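Local structure of peroxidase (Cellulomonas bogoriensis 69B4 = DSM 16987, 6QZO) at residues A[77-81]-A[93-99]; A[84-89]-A[160-165]; A[301-305]-A[337-342]. The protein binds heme b and is probably a dye-decolorising (DyP-type) peroxidase that uses hydrogen peroxide to oxidise its substrates. Residues are numbered along the deposited sequence.

Interaction 1: A[77-81]-A[93-99]; sequences RLTTG and ALVPAAL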
loop_
_atom_site.group_PDB
_atom_site.type_symbol
_atom_site.label_atom_id
_atom_site.label_comp_id
_atom_site.label_asym_id
_atom_site.label_seq_id
_atom_site.Cartn_x
_atom_site.Cartn_y
_atom_site.Cartn_z
ATOM N N ARG A 77 -16.517 -9.951 14.419
ATOM C CA ARG A 77 -15.317 -10.703 14.877
ATOM C C ARG A 77 -14.032 -9.939 14.550
ATOM O O ARG A 77 -13.262 -9.666 15.482
ATOM C CB ARG A 77 -15.281 -12.080 14.218
ATOM C CG ARG A 77 -16.098 -13.114 14.972
ATOM C CD ARG A 77 -16.617 -14.229 14.099
ATOM N NE ARG A 77 -17.340 -15.146 14.962
ATOM C CZ ARG A 77 -16.752 -16.012 15.781
ATOM N NH1 ARG A 77 -15.440 -16.127 15.814
ATOM N NH2 ARG A 77 -17.488 -16.795 16.539
ATOM N N LEU A 78 -13.784 -9.643 13.278
ATOM C CA LEU A 78 -12.488 -9.057 12.821
ATOM C C LEU A 78 -12.247 -7.728 13.558
ATOM O O LEU A 78 -11.122 -7.524 14.045
ATOM C CB LEU A 78 -12.490 -8.883 11.299
ATOM C CG LEU A 78 -12.498 -10.179 10.479
ATOM C CD1 LEU A 78 -12.818 -9.901 9.014
ATOM C CD2 LEU A 78 -11.168 -10.908 10.584
ATOM N N THR A 79 -13.276 -6.897 13.719
ATOM C CA THR A 79 -13.172 -5.535 14.333
ATOM C C THR A 79 -12.864 -5.632 15.835
ATOM O O THR A 79 -12.417 -4.609 16.401
ATOM C CB THR A 79 -14.420 -4.684 14.061
ATOM O OG1 THR A 79 -15.556 -5.366 14.593
ATOM C CG2 THR A 79 -14.631 -4.413 12.592
ATOM N N THR A 80 -13.058 -6.803 16.454
ATOM C CA THR A 80 -12.764 -7.043 17.894
ATOM C C THR A 80 -11.524 -7.927 18.026
ATOM O O THR A 80 -11.223 -8.353 19.158
ATOM C CB THR A 80 -13.981 -7.615 18.629
ATOM O OG1 THR A 80 -14.353 -8.851 18.017
ATOM C CG2 THR A 80 -15.155 -6.662 18.626
ATOM N N GLY A 81 -10.813 -8.157 16.918
ATOM C CA GLY A 81 -9.551 -8.916 16.904
ATOM C C GLY A 81 -9.789 -10.404 17.124
ATOM O O GLY A 81 -8.898 -11.076 17.703
ATOM N N ALA A 93 -5.579 -11.973 12.453
ATOM C CA ALA A 93 -6.812 -11.277 12.902
ATOM C C ALA A 93 -6.634 -10.665 14.293
ATOM O O ALA A 93 -7.419 -9.803 14.637
ATOM C CB ALA A 93 -7.978 -12.231 12.899
ATOM N N LEU A 94 -5.640 -11.097 15.067
ATOM C CA LEU A 94 -5.569 -10.840 16.519
ATOM C C LEU A 94 -5.298 -9.366 16.799
ATOM O O LEU A 94 -5.537 -8.944 17.949
ATOM C CB LEU A 94 -4.490 -11.732 17.133
ATOM C CG LEU A 94 -4.747 -13.227 17.001
ATOM C CD1 LEU A 94 -3.755 -14.022 17.829
ATOM C CD2 LEU A 94 -6.172 -13.585 17.409
ATOM N N VAL A 95 -4.827 -8.597 15.812
ATOM C CA VAL A 95 -4.498 -7.156 15.987
ATOM C C VAL A 95 -5.550 -6.346 15.242
ATOM O O VAL A 95 -5.476 -6.215 14.022
ATOM C CB VAL A 95 -3.072 -6.846 15.510
ATOM C CG1 VAL A 95 -2.737 -5.356 15.594
ATOM C CG2 VAL A 95 -2.046 -7.665 16.279
ATOM N N PRO A 96 -6.580 -5.810 15.939
ATOM C CA PRO A 96 -7.685 -5.127 15.268
ATOM C C PRO A 96 -7.270 -3.801 14.613
ATOM O O PRO A 96 -7.815 -3.495 13.591
ATOM C CB PRO A 96 -8.725 -4.929 16.382
ATOM C CG PRO A 96 -7.901 -4.893 17.639
ATOM C CD PRO A 96 -6.765 -5.869 17.400
ATOM N N ALA A 97 -6.368 -3.039 15.232
ATOM C CA ALA A 97 -5.782 -1.809 14.646
ATOM C C ALA A 97 -6.891 -0.865 14.134
ATOM O O ALA A 97 -6.780 -0.372 12.986
ATOM C CB ALA A 97 -4.842 -2.193 13.527
ATOM N N ALA A 98 -7.912 -0.617 14.954
ATOM C CA ALA A 98 -9.045 0.301 14.671
ATOM C C ALA A 98 -9.819 -0.131 13.415
ATOM O O ALA A 98 -10.422 0.737 12.776
ATOM C CB ALA A 98 -8.528 1.713 14.551
ATOM N N LEU A 99 -9.827 -1.424 13.081
ATOM C CA LEU A 99 -10.512 -1.932 11.862
ATOM C C LEU A 99 -11.972 -1.464 11.876
ATOM O O LEU A 99 -12.621 -1.637 12.923
ATOM C CB LEU A 99 -10.464 -3.460 11.814
ATOM C CG LEU A 99 -11.113 -4.099 10.585
ATOM C CD1 LEU A 99 -10.439 -3.628 9.309
ATOM C CD2 LEU A 99 -11.043 -5.623 10.682
HETATM O O HOH W 1 -7.265 -10.059 19.539
#
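Ala-93 opens the loop segment that returns to the C-terminal end of helix 61-78. Its small CB lies 4.2 Å from CD2 of Leu-78, and its O receives a CA-H...O contact from Gly-81, with CA and O 3.2 Å apart. Gly-81, at positive phi, is the C-prime residue of the Schellman motif that ends the helix; a CB here would sit tightly against Leu-94 O and Pro-96 CD, so glycine suits twice over. The CA-to-CB bond of Leu-94 points away, yet its CD2 and CA lie 3.7 and 3.5 Å from Gly-81 O; a water donates to both Gly-81 O (2.7 Å) and Leu-94 O (2.6 Å). Pro-96 sets its ring against the turn 78-81, its CB 3.7 Å from Thr-79 O. A type I' turn from Pro-96 to Leu-99 reverses the chain and brings Leu-99 inward, where its CD2 packs 3.6 Å from Leu-78 CB and its O lies 3.4 Å from Thr-79 CG2; the Thr-79 hydroxyl is hydrogen-bonded to Ile-75 O. With apolar packing, CA-H...O contacts and one water bridge joining the segments, the fit depends mainly on shape: glycine and alanine let the backbones close in, Leu-78 and Leu-99 fill the buried side.

Interaction 2: A[84-89]-A[160-165]; sequences GLADSE and RVLTKE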
loop_
_atom_site.group_PDB
_atom_site.type_symbol
_atom_site.label_atom_id
_atom_site.label_comp_id
_atom_site.label_asym_id
_atom_site.label_seq_id
_atom_site.Cartn_x
_atom_site.Cartn_y
_atom_site.Cartn_z
ATOM N N GLY A 84 -12.465 -14.458 11.734
ATOM C CA GLY A 84 -13.746 -14.551 11.020
ATOM C C GLY A 84 -14.250 -15.976 10.958
ATOM O O GLY A 84 -13.616 -16.872 11.549
ATOM N N LEU A 85 -15.375 -16.166 10.269
ATOM C CA LEU A 85 -16.070 -17.471 10.115
ATOM C C LEU A 85 -15.273 -18.296 9.093
ATOM O O LEU A 85 -14.833 -19.413 9.465
ATOM C CB LEU A 85 -17.507 -17.153 9.679
ATOM C CG LEU A 85 -18.355 -18.276 9.083
ATOM C CD1 LEU A 85 -18.469 -19.469 10.003
ATOM C CD2 LEU A 85 -19.736 -17.742 8.742
ATOM N N ALA A 86 -15.031 -17.748 7.888
ATOM C CA ALA A 86 -14.203 -18.411 6.847
ATOM C C ALA A 86 -12.747 -17.938 6.989
ATOM O O ALA A 86 -12.237 -17.286 6.016
ATOM C CB ALA A 86 -14.748 -18.124 5.455
ATOM N N ASP A 87 -12.116 -18.205 8.145
ATOM C CA ASP A 87 -10.807 -17.595 8.527
ATOM C C ASP A 87 -9.835 -18.705 8.955
ATOM O O ASP A 87 -9.894 -19.179 10.092
ATOM C CB ASP A 87 -10.985 -16.500 9.570
ATOM C CG ASP A 87 -9.740 -15.649 9.798
ATOM O OD1 ASP A 87 -8.635 -16.070 9.378
ATOM O OD2 ASP A 87 -9.875 -14.598 10.455
ATOM N N SER A 88 -8.959 -19.072 8.021
ATOM C CA SER A 88 -7.919 -20.115 8.134
ATOM C C SER A 88 -6.586 -19.505 8.600
ATOM O O SER A 88 -5.642 -20.300 8.808
ATOM C CB SER A 88 -7.792 -20.828 6.801
ATOM O OG SER A 88 -7.942 -19.914 5.713
ATOM N N GLU A 89 -6.493 -18.178 8.773
ATOM C CA GLU A 89 -5.265 -17.474 9.251
ATOM C C GLU A 89 -5.605 -16.627 10.474
ATOM O O GLU A 89 -5.492 -15.407 10.461
ATOM C CB GLU A 89 -4.635 -16.634 8.142
ATOM C CG GLU A 89 -4.182 -17.446 6.940
ATOM C CD GLU A 89 -5.265 -17.670 5.900
ATOM O OE1 GLU A 89 -5.835 -16.663 5.399
ATOM O OE2 GLU A 89 -5.557 -18.842 5.606
ATOM N N ARG A 160 -9.293 -10.368 2.671
ATOM C CA ARG A 160 -9.218 -11.802 2.255
ATOM C C ARG A 160 -10.431 -12.541 2.843
ATOM O O ARG A 160 -11.087 -13.302 2.100
ATOM C CB ARG A 160 -7.876 -12.398 2.701
ATOM C CG ARG A 160 -7.732 -13.906 2.512
ATOM C CD ARG A 160 -7.599 -14.311 1.068
ATOM N NE ARG A 160 -7.492 -15.748 0.855
ATOM C CZ ARG A 160 -7.621 -16.349 -0.333
ATOM N NH1 ARG A 160 -7.843 -15.632 -1.420
ATOM N NH2 ARG A 160 -7.575 -17.665 -0.438
ATOM N N VAL A 161 -10.732 -12.336 4.124
ATOM C CA VAL A 161 -11.832 -13.065 4.825
ATOM C C VAL A 161 -13.172 -12.659 4.209
ATOM O O VAL A 161 -13.948 -13.567 3.857
ATOM C CB VAL A 161 -11.791 -12.822 6.340
ATOM C CG1 VAL A 161 -13.066 -13.284 7.022
ATOM C CG2 VAL A 161 -10.567 -13.500 6.971
ATOM N N LEU A 162 -13.430 -11.358 4.065
ATOM C CA LEU A 162 -14.736 -10.860 3.572
ATOM C C LEU A 162 -14.941 -11.314 2.123
ATOM O O LEU A 162 -16.081 -11.688 1.775
ATOM C CB LEU A 162 -14.788 -9.338 3.692
ATOM C CG LEU A 162 -14.747 -8.822 5.127
ATOM C CD1 LEU A 162 -14.404 -7.338 5.159
ATOM C CD2 LEU A 162 -16.059 -9.090 5.848
ATOM N N THR A 163 -13.877 -11.310 1.317
ATOM C CA THR A 163 -13.919 -11.681 -0.118
ATOM C C THR A 163 -14.259 -13.168 -0.232
ATOM O O THR A 163 -15.170 -13.509 -1.016
ATOM C CB THR A 163 -12.603 -11.333 -0.824
ATOM O OG1 THR A 163 -12.398 -9.932 -0.673
ATOM C CG2 THR A 163 -12.601 -11.680 -2.295
ATOM N N LYS A 164 -13.543 -14.018 0.508
ATOM C CA LYS A 164 -13.772 -15.484 0.543
ATOM C C LYS A 164 -15.211 -15.797 0.966
ATOM O O LYS A 164 -15.789 -16.740 0.413
ATOM C CB LYS A 164 -12.825 -16.146 1.547
ATOM C CG LYS A 164 -11.446 -16.464 1.025
ATOM C CD LYS A 164 -10.478 -16.844 2.136
ATOM C CE LYS A 164 -10.862 -18.138 2.820
ATOM N NZ LYS A 164 -9.820 -18.576 3.792
ATOM N N GLU A 165 -15.742 -15.062 1.943
ATOM C CA GLU A 165 -17.091 -15.312 2.513
ATOM C C GLU A 165 -18.158 -15.158 1.424
ATOM O O GLU A 165 -19.172 -15.873 1.502
ATOM C CB GLU A 165 -17.369 -14.336 3.650
ATOM C CG GLU A 165 -18.308 -14.893 4.677
ATOM C CD GLU A 165 -17.675 -16.028 5.439
ATOM O OE1 GLU A 165 -16.799 -15.758 6.296
ATOM O OE2 GLU A 165 -18.035 -17.196 5.146
#
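An irregular loop, 84-89, runs beside the last turns of helix 152-165, with CA atoms 5.9 Å apart at Asp-87 and Val-161 and 6.1 Å at Ala-86 and Glu-165. The Ala-86 N donates to Glu-165 OE1 at 3.1 Å, so an acidic side chain satisfies a loop amide. Gly-84 lies close to the helix: a CB there would clash with Val-161 CG1. Branched Val-161 packs against the loop, its CG2 3.6 Å from Asp-87 CG. Asp-87 shapes the loop: OD2 accepts from Gly-84 N (2.9 Å) and is hydrogen-bonded to His-157 NE2, while OD1, whose placement is less certain, accepts from Glu-89 N at 3.1 Å, as in an Asx turn. Lys-164 reaches along the loop, NZ 3.5 Å from Ala-86 O, to a salt bridge with Asp-244 of the second subunit; Glu-89 forms one with Arg-251 of that subunit. The contact holds the loop between helix 61-78 and strand 100-105 against helix 152-165, with Leu-78 and Asp-74 alongside and the second subunit close by.

Interaction 3: A[301-305]-A[337-342]; sequences REETF and AQFTPV. With HEM (protoporphyrin IX containing Fe), chain I.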
loop_
_atom_site.group_PDB
_atom_site.type_symbol
_atom_site.label_atom_id
_atom_site.label_comp_id
_atom_site.label_asym_id
_atom_site.label_seq_id
_atom_site.Cartn_x
_atom_site.Cartn_y
_atom_site.Cartn_z
ATOM N N ARG A 301 -27.136 25.848 2.139
ATOM C CA ARG A 301 -26.765 25.065 3.346
ATOM C C ARG A 301 -26.475 23.605 2.955
ATOM O O ARG A 301 -25.457 23.066 3.460
ATOM C CB ARG A 301 -27.867 25.109 4.398
ATOM C CG ARG A 301 -27.602 24.183 5.577
ATOM C CD ARG A 301 -28.389 24.562 6.813
ATOM N NE ARG A 301 -27.945 23.718 7.915
ATOM C CZ ARG A 301 -28.372 22.475 8.152
ATOM N NH1 ARG A 301 -29.288 21.911 7.376
ATOM N NH2 ARG A 301 -27.898 21.804 9.187
ATOM N N GLU A 302 -27.295 22.999 2.091
ATOM C CA GLU A 302 -27.285 21.528 1.860
ATOM C C GLU A 302 -26.164 21.121 0.890
ATOM O O GLU A 302 -25.875 19.913 0.833
ATOM C CB GLU A 302 -28.669 21.027 1.423
ATOM C CG GLU A 302 -29.148 21.525 0.073
ATOM C CD GLU A 302 -29.871 22.855 0.005
ATOM O OE1 GLU A 302 -30.165 23.422 1.098
ATOM O OE2 GLU A 302 -30.122 23.312 -1.143
ATOM N N GLU A 303 -25.522 22.073 0.203
ATOM C CA GLU A 303 -24.466 21.805 -0.812
ATOM C C GLU A 303 -23.107 21.580 -0.116
ATOM O O GLU A 303 -22.134 22.277 -0.443
ATOM C CB GLU A 303 -24.399 22.952 -1.822
ATOM C CG GLU A 303 -25.614 23.036 -2.712
ATOM C CD GLU A 303 -25.497 24.099 -3.790
ATOM O OE1 GLU A 303 -24.557 24.918 -3.692
ATOM O OE2 GLU A 303 -26.315 24.091 -4.747
ATOM N N THR A 304 -23.055 20.594 0.775
ATOM C CA THR A 304 -21.884 20.197 1.592
ATOM C C THR A 304 -21.961 18.684 1.811
ATOM O O THR A 304 -23.043 18.098 1.572
ATOM C CB THR A 304 -21.839 21.022 2.881
ATOM O OG1 THR A 304 -20.600 20.795 3.559
ATOM C CG2 THR A 304 -22.988 20.705 3.808
ATOM N N PHE A 305 -20.858 18.060 2.214
ATOM C CA PHE A 305 -20.762 16.597 2.419
ATOM C C PHE A 305 -19.493 16.306 3.223
ATOM O O PHE A 305 -18.572 17.154 3.231
ATOM C CB PHE A 305 -20.783 15.864 1.068
ATOM C CG PHE A 305 -20.040 16.576 -0.029
ATOM C CD1 PHE A 305 -18.664 16.462 -0.147
ATOM C CD2 PHE A 305 -20.716 17.403 -0.908
ATOM C CE1 PHE A 305 -17.977 17.153 -1.133
ATOM C CE2 PHE A 305 -20.031 18.092 -1.892
ATOM C CZ PHE A 305 -18.664 17.962 -2.006
ATOM N N ALA A 337 -29.028 16.202 -4.158
ATOM C CA ALA A 337 -29.293 17.509 -3.514
ATOM C C ALA A 337 -27.989 18.153 -3.008
ATOM O O ALA A 337 -27.948 19.399 -2.915
ATOM C CB ALA A 337 -30.277 17.326 -2.386
ATOM N N GLN A 338 -26.967 17.357 -2.682
ATOM C CA GLN A 338 -25.811 17.792 -1.849
ATOM C C GLN A 338 -24.505 17.720 -2.654
ATOM O O GLN A 338 -23.836 18.773 -2.774
ATOM C CB GLN A 338 -25.763 16.954 -0.567
ATOM C CG GLN A 338 -27.037 17.068 0.270
ATOM C CD GLN A 338 -26.882 16.437 1.629
ATOM O OE1 GLN A 338 -27.452 15.383 1.908
ATOM N NE2 GLN A 338 -26.075 17.065 2.474
ATOM N N PHE A 339 -24.159 16.557 -3.205
ATOM C CA PHE A 339 -22.868 16.348 -3.917
ATOM C C PHE A 339 -22.953 16.882 -5.350
ATOM O O PHE A 339 -22.142 17.755 -5.733
ATOM C CB PHE A 339 -22.436 14.879 -3.901
ATOM C CG PHE A 339 -21.156 14.633 -4.662
ATOM C CD1 PHE A 339 -19.924 14.824 -4.064
ATOM C CD2 PHE A 339 -21.193 14.244 -5.994
ATOM C CE1 PHE A 339 -18.752 14.605 -4.771
ATOM C CE2 PHE A 339 -20.011 14.048 -6.704
ATOM C CZ PHE A 339 -18.791 14.219 -6.089
ATOM N N THR A 340 -23.904 16.369 -6.120
ATOM C CA THR A 340 -23.995 16.563 -7.593
ATOM C C THR A 340 -24.009 18.040 -7.977
ATOM O O THR A 340 -23.405 18.406 -8.981
ATOM C CB THR A 340 -25.205 15.812 -8.143
ATOM O OG1 THR A 340 -24.963 14.464 -7.751
ATOM C CG2 THR A 340 -25.366 15.940 -9.636
ATOM N N PRO A 341 -24.727 18.930 -7.262
ATOM C CA PRO A 341 -24.687 20.359 -7.568
ATOM C C PRO A 341 -23.282 20.965 -7.419
ATOM O O PRO A 341 -22.954 21.876 -8.168
ATOM C CB PRO A 341 -25.659 20.985 -6.550
ATOM C CG PRO A 341 -26.582 19.836 -6.185
ATOM C CD PRO A 341 -25.670 18.626 -6.171
ATOM N N VAL A 342 -22.483 20.451 -6.474
ATOM C CA VAL A 342 -21.075 20.919 -6.273
ATOM C C VAL A 342 -20.226 20.381 -7.430
ATOM O O VAL A 342 -19.548 21.194 -8.095
ATOM C CB VAL A 342 -20.505 20.519 -4.904
ATOM C CG1 VAL A 342 -19.031 20.869 -4.799
ATOM C CG2 VAL A 342 -21.288 21.147 -3.761
HETATM C CHA HEM I . -11.437 21.698 -0.675
HETATM C CHB HEM I . -8.079 19.292 -3.144
HETATM C CHC HEM I . -11.538 17.222 -5.807
HETATM C CHD HEM I . -14.911 19.309 -3.068
HETATM C C1A HEM I . -10.237 21.240 -1.144
HETATM C C2A HEM I . -8.967 21.735 -0.725
HETATM C C3A HEM I . -8.026 21.063 -1.435
HETATM C C4A HEM I . -8.705 20.140 -2.261
HETATM C CMA HEM I . -6.521 21.234 -1.364
HETATM C CAA HEM I . -8.703 22.847 0.275
HETATM C CBA HEM I . -8.574 22.360 1.719
HETATM C CGA HEM I . -9.919 21.953 2.226
HETATM O O1A HEM I . -10.237 20.737 2.104
HETATM O O2A HEM I . -10.688 22.815 2.737
HETATM C C1B HEM I . -8.761 18.530 -4.085
HETATM C C2B HEM I . -8.076 17.712 -5.025
HETATM C C3B HEM I . -9.047 17.119 -5.796
HETATM C C4B HEM I . -10.324 17.626 -5.275
HETATM C CMB HEM I . -6.564 17.530 -5.126
HETATM C CAB HEM I . -8.944 16.116 -6.874
HETATM C CBB HEM I . -7.836 15.426 -7.141
HETATM C C1C HEM I . -12.762 17.589 -5.299
HETATM C C2C HEM I . -13.982 17.162 -5.821
HETATM C C3C HEM I . -14.979 17.740 -5.070
HETATM C C4C HEM I . -14.327 18.543 -4.052
HETATM C CMC HEM I . -14.241 16.251 -6.989
HETATM C CAC HEM I . -16.373 17.401 -5.459
HETATM C CBC HEM I . -17.459 17.830 -4.876
HETATM C C1D HEM I . -14.199 20.146 -2.184
HETATM C C2D HEM I . -14.876 20.976 -1.170
HETATM C C3D HEM I . -13.915 21.655 -0.519
HETATM C C4D HEM I . -12.652 21.217 -1.138
HETATM C CMD HEM I . -16.359 21.129 -0.881
HETATM C CAD HEM I . -14.119 22.658 0.624
HETATM C CBD HEM I . -14.304 24.086 0.070
HETATM C CGD HEM I . -14.570 25.169 1.110
HETATM O O1D HEM I . -15.711 25.317 1.597
HETATM O O2D HEM I . -13.660 25.964 1.480
HETATM N NA HEM I . -10.058 20.266 -2.082
HETATM N NB HEM I . -10.079 18.454 -4.271
HETATM N NC HEM I . -12.967 18.426 -4.242
HETATM N ND HEM I . -12.874 20.332 -2.115
HETATM FE FE HEM I . -11.535 19.497 -3.158
HETATM O O HOH W 2 -29.908 21.446 -3.352
#
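Glu-302 is first to meet the other segment. Its OE2 and Ala-337 O share a water that donates to both, each 2.9 Å away, while its own O accepts from Gln-338 NE2 at 3.3 Å. Glu-303 follows as the centre of an inverse gamma turn, closed by Thr-304 N to Glu-302 O at 2.9 Å; its carboxylate, paired with Arg-345, runs beside Pro-341, OE2 to CB 3.7 Å. Thr-304 O takes a second, weak bond from Gln-338 NE2, also 3.3 Å, so one long amide side chain links two carbonyls of the turn; NE2 also reaches Leu-214 O, and OE1 is hydrogen-bonded to Asp-334 N. This loop leads into edge strand 306-314 of the C-terminal ferredoxin-like sheet of the DyP fold, which here borders the heme pocket. Phe-305 enters that pocket. The edge of Phe-339 points at its face, centroids 5.2 Å apart and planes at 56°, and Val-342 CG2 lies at the edge of the Phe-305 ring, 3.8 Å from Phe-305 CE2. All three side chains touch the end of a heme vinyl group, CBC, 3.1 Å from Phe-305 CZ, 3.4 Å from Val-342 CG1 and 3.5 Å from Phe-339 CE1.

In the fold
From the N terminus, helix 61-78 runs into the long loop that precedes strand 100-105. Interaction 1 closes the loop onto the helix end it left, with 11 residues between its segments. Interaction 2 starts inside the same loop and closes only at 160-165, after two strands of the N-terminal sheet, so the two contacts cross. They also touch, through Leu-78 against Asp-87 and Val-161, and together tie helices 61-78 and 152-165 to the loop on the side facing the second subunit. Interaction 3 comes later in series: it closes a 31-residue excursion through strands 306-314 and 323-332, and lies beside the heme, about 20 Å from interaction 1 between nearest atoms.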